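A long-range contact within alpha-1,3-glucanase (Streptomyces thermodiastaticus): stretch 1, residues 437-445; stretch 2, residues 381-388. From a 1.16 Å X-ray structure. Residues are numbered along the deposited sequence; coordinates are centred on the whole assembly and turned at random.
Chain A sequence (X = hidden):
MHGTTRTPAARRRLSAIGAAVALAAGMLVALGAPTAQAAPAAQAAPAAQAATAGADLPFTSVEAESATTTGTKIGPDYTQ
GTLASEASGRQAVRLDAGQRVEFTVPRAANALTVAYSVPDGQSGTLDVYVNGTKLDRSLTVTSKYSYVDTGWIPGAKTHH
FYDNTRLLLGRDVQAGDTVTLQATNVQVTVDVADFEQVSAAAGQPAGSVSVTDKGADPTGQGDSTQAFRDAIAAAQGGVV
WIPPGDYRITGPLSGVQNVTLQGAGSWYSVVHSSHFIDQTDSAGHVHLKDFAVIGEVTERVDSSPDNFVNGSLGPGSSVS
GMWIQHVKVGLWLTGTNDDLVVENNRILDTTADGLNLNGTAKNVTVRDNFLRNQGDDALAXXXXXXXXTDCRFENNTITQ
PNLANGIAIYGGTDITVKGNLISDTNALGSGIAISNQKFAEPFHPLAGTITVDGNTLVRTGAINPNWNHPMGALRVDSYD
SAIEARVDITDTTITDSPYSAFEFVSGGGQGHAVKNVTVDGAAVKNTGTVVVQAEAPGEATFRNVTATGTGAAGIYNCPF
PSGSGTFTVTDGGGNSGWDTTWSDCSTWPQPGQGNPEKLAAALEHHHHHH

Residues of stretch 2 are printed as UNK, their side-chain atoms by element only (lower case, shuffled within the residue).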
# COMPACT_ATOMS: atom_id res chain seq x y z
N GLN A 437 6.66 -8.03 -16.94
CA GLN A 437 5.49 -8.91 -17.03
C GLN A 437 4.33 -8.11 -17.62
O GLN A 437 3.91 -7.10 -17.05
CB GLN A 437 5.14 -9.45 -15.65
CG GLN A 437 4.04 -10.51 -15.67
CD GLN A 437 3.89 -11.24 -14.35
OE1 GLN A 437 4.49 -10.87 -13.34
NE2 GLN A 437 3.06 -12.29 -14.34
N LYS A 438 3.81 -8.57 -18.76
CA LYS A 438 2.88 -7.72 -19.50
C LYS A 438 1.42 -7.88 -19.08
O LYS A 438 0.68 -6.89 -19.08
CB LYS A 438 3.04 -7.93 -21.01
CG LYS A 438 2.63 -9.29 -21.51
CD LYS A 438 2.92 -9.39 -23.00
CE LYS A 438 2.56 -10.75 -23.55
NZ LYS A 438 2.81 -10.81 -25.01
N PHE A 439 1.00 -9.10 -18.74
CA PHE A 439 -0.39 -9.43 -18.42
C PHE A 439 -1.36 -9.33 -19.60
O PHE A 439 -2.26 -10.17 -19.73
CB PHE A 439 -0.93 -8.62 -17.23
CG PHE A 439 -0.11 -8.76 -15.98
CD1 PHE A 439 -0.24 -9.87 -15.17
CD2 PHE A 439 0.76 -7.76 -15.61
CE1 PHE A 439 0.52 -9.98 -14.00
CE2 PHE A 439 1.51 -7.86 -14.45
CZ PHE A 439 1.39 -8.98 -13.65
N ALA A 440 -1.22 -8.31 -20.44
CA ALA A 440 -2.11 -8.09 -21.58
C ALA A 440 -1.40 -7.20 -22.59
O ALA A 440 -0.27 -6.75 -22.36
CB ALA A 440 -3.44 -7.47 -21.13
N GLU A 441 -2.06 -6.92 -23.71
CA GLU A 441 -1.52 -6.07 -24.75
C GLU A 441 -2.51 -4.95 -25.06
O GLU A 441 -3.71 -5.11 -24.85
CB GLU A 441 -1.24 -6.87 -26.03
CG GLU A 441 -0.13 -7.91 -25.90
CD GLU A 441 1.27 -7.31 -25.95
OE1 GLU A 441 1.41 -6.07 -26.03
OE2 GLU A 441 2.25 -8.10 -25.91
N PRO A 442 -2.03 -3.80 -25.57
CA PRO A 442 -0.64 -3.47 -25.90
C PRO A 442 0.13 -2.99 -24.68
O PRO A 442 -0.26 -2.04 -24.01
CB PRO A 442 -0.78 -2.35 -26.92
CG PRO A 442 -2.03 -1.66 -26.53
CD PRO A 442 -2.95 -2.73 -26.00
N PHE A 443 1.24 -3.67 -24.40
CA PHE A 443 2.09 -3.38 -23.26
C PHE A 443 3.35 -2.66 -23.71
O PHE A 443 3.87 -2.90 -24.80
CB PHE A 443 2.47 -4.69 -22.57
CG PHE A 443 3.38 -4.53 -21.39
CD1 PHE A 443 2.93 -3.94 -20.21
CD2 PHE A 443 4.70 -4.98 -21.45
CE1 PHE A 443 3.78 -3.80 -19.12
CE2 PHE A 443 5.54 -4.85 -20.35
CZ PHE A 443 5.08 -4.25 -19.19
N HIS A 444 3.83 -1.76 -22.87
CA HIS A 444 5.04 -0.99 -23.17
C HIS A 444 6.13 -1.33 -22.17
O HIS A 444 6.08 -0.88 -21.02
CB HIS A 444 4.72 0.50 -23.15
CG HIS A 444 3.77 0.89 -24.24
ND1 HIS A 444 4.20 1.37 -25.46
CD2 HIS A 444 2.42 0.79 -24.32
CE1 HIS A 444 3.15 1.58 -26.23
NE2 HIS A 444 2.06 1.24 -25.57
N PRO A 445 7.12 -2.13 -22.56
CA PRO A 445 8.15 -2.57 -21.61
C PRO A 445 8.99 -1.42 -21.08
O PRO A 445 8.98 -0.30 -21.60
CB PRO A 445 9.00 -3.55 -22.42
CG PRO A 445 8.14 -3.96 -23.56
CD PRO A 445 7.26 -2.79 -23.87
N UNK A 381 2.26 0.65 -11.31
CA UNK A 381 2.21 1.27 -12.63
C UNK A 381 2.16 0.14 -13.64
O UNK A 381 3.02 -0.74 -13.65
c UNK A 381 5.29 5.26 -10.96
s UNK A 381 4.89 4.40 -12.47
c UNK A 381 3.46 2.12 -12.87
c UNK A 381 3.62 3.26 -11.89
N UNK A 382 1.14 0.14 -14.48
CA UNK A 382 0.97 -0.90 -15.48
C UNK A 382 0.83 -0.22 -16.82
O UNK A 382 -0.22 0.36 -17.12
c UNK A 382 -3.97 -4.33 -16.23
c UNK A 382 -1.69 -3.61 -16.30
c UNK A 382 -1.44 -4.62 -17.25
c UNK A 382 -0.45 -2.92 -16.08
c UNK A 382 -2.98 -3.47 -15.79
c UNK A 382 -3.69 -5.32 -17.18
c UNK A 382 -2.44 -5.48 -17.70
c UNK A 382 0.48 -3.52 -16.88
c UNK A 382 -0.24 -1.76 -15.15
n UNK A 382 -0.11 -4.54 -17.59
N UNK A 383 1.88 -0.26 -17.63
CA UNK A 383 1.95 0.54 -18.86
C UNK A 383 1.28 -0.18 -20.03
O UNK A 383 1.91 -0.55 -21.03
c UNK A 383 3.39 0.93 -19.16
o UNK A 383 3.76 2.03 -18.33
N UNK A 384 -0.03 -0.36 -19.89
CA UNK A 384 -0.88 -0.77 -20.99
C UNK A 384 -1.30 0.46 -21.79
O UNK A 384 -1.43 1.56 -21.24
c UNK A 384 -1.42 -3.72 -21.12
c UNK A 384 -2.15 -1.41 -20.44
c UNK A 384 -2.21 -2.90 -20.13
c UNK A 384 -3.67 -3.32 -20.13
N UNK A 385 -1.52 0.26 -23.09
CA UNK A 385 -2.04 1.27 -24.01
C UNK A 385 -1.01 2.33 -24.38
O UNK A 385 -0.75 2.57 -25.56
c UNK A 385 -4.31 1.02 -22.82
c UNK A 385 -5.54 0.34 -20.85
c UNK A 385 -4.64 1.18 -21.48
c UNK A 385 -4.92 -0.01 -23.52
c UNK A 385 -6.13 -0.67 -21.56
c UNK A 385 -5.83 -0.86 -22.90
c UNK A 385 -3.33 1.94 -23.49
o UNK A 385 -7.03 -1.51 -20.94
N UNK A 386 -0.43 2.98 -23.37
CA UNK A 386 0.58 4.00 -23.57
C UNK A 386 1.48 3.98 -22.35
O UNK A 386 1.00 3.70 -21.24
c UNK A 386 -0.05 5.40 -23.71
N UNK A 387 2.77 4.25 -22.50
CA UNK A 387 3.67 4.14 -21.35
C UNK A 387 3.38 5.20 -20.30
O UNK A 387 3.18 6.38 -20.60
c UNK A 387 4.80 5.10 -23.24
c UNK A 387 3.48 4.59 -23.75
c UNK A 387 5.06 4.35 -21.97
N UNK A 388 3.36 4.78 -19.04
CA UNK A 388 3.51 5.75 -17.97
C UNK A 388 4.92 6.33 -18.11
O UNK A 388 5.89 5.59 -18.28
c UNK A 388 2.00 4.50 -16.33
c UNK A 388 3.39 5.06 -16.61
o UNK A 388 1.00 4.91 -16.97
o UNK A 388 1.91 3.64 -15.43

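Position 381 has four side-chain atoms in an unbranched chain: two carbons, a sulfur and a final carbon. No atom touches stretch 1. A sulfur inside the chain identifies methionine. Met-381 lies in a strand and is buried.

Position 382 has ten side-chain atoms. One carbon leads to fused five- and six-membered rings holding eight carbons and one nitrogen. The ring nitrogen lies 2.9 Å from O of Lys-438. Fused rings with a single nitrogen are those of tryptophan. Trp-382 NE1 donates a hydrogen bond to that carbonyl, which lies near the ring plane. CZ2 of Trp-382 is 3.5 Å from CB of Phe-439. The edge of the Phe-439 ring points toward the face of the indole, with planes at 86°.

Position 383 has one carbon and one oxygen. Its CB is 4.2 Å from CB of His-444. This small hydroxyl side chain is serine. Ser-383 OG accepts a hydrogen bond from the backbone N of position 388, so it serves its own loop.

Position 384 has four carbons, forked at the second. One terminal carbon is 3.5 Å from O of Ala-440 and 4.3 Å from CB of Phe-443. The fork at the second carbon indicates leucine. The CA-to-CB bond of Leu-384 points away overall, but the end of the side chain comes nearer to stretch 1.

Position 385 has one carbon, then a six-carbon ring bearing an oxygen. A ring carbon is 4.2 Å from CD of Pro-442. This is tyrosine. Tyr-385 is exposed, and its CA-to-CB bond points away.

Position 386 has one side-chain carbon. Its CA is 3.7 Å from NE2 of His-444. A lone CB makes it alanine.

Position 387 has three carbons closing a ring onto the backbone N. One ring carbon sits over a face of the His-444 ring, 3.7 Å from its centroid, in a CH-pi contact. The closed ring makes it proline, and that carbon is Pro-387 CD.

Position 388 has two carbons, the second carrying two oxygens. No atom touches stretch 1. Taken as a carboxylate, this is aspartate. Asp-388 OD1 is hydrogen-bonded elsewhere in the structure.

The contact centres on a single beta bridge between Phe-443 and Leu-384. His-444 N donates to Ser-383 O at 2.9 Å, and Tyr-385 N donates to Pro-442 O at 2.8 Å. These bonds hold the backbones together. His-444 NE2 adds a weak bond to Tyr-385 O at 3.1 Å. The indole hydrogen bond and apolar contacts extend the join to Lys-438, Phe-439 and Ala-440.

Stretch 2 381-388: MWSLYAPD
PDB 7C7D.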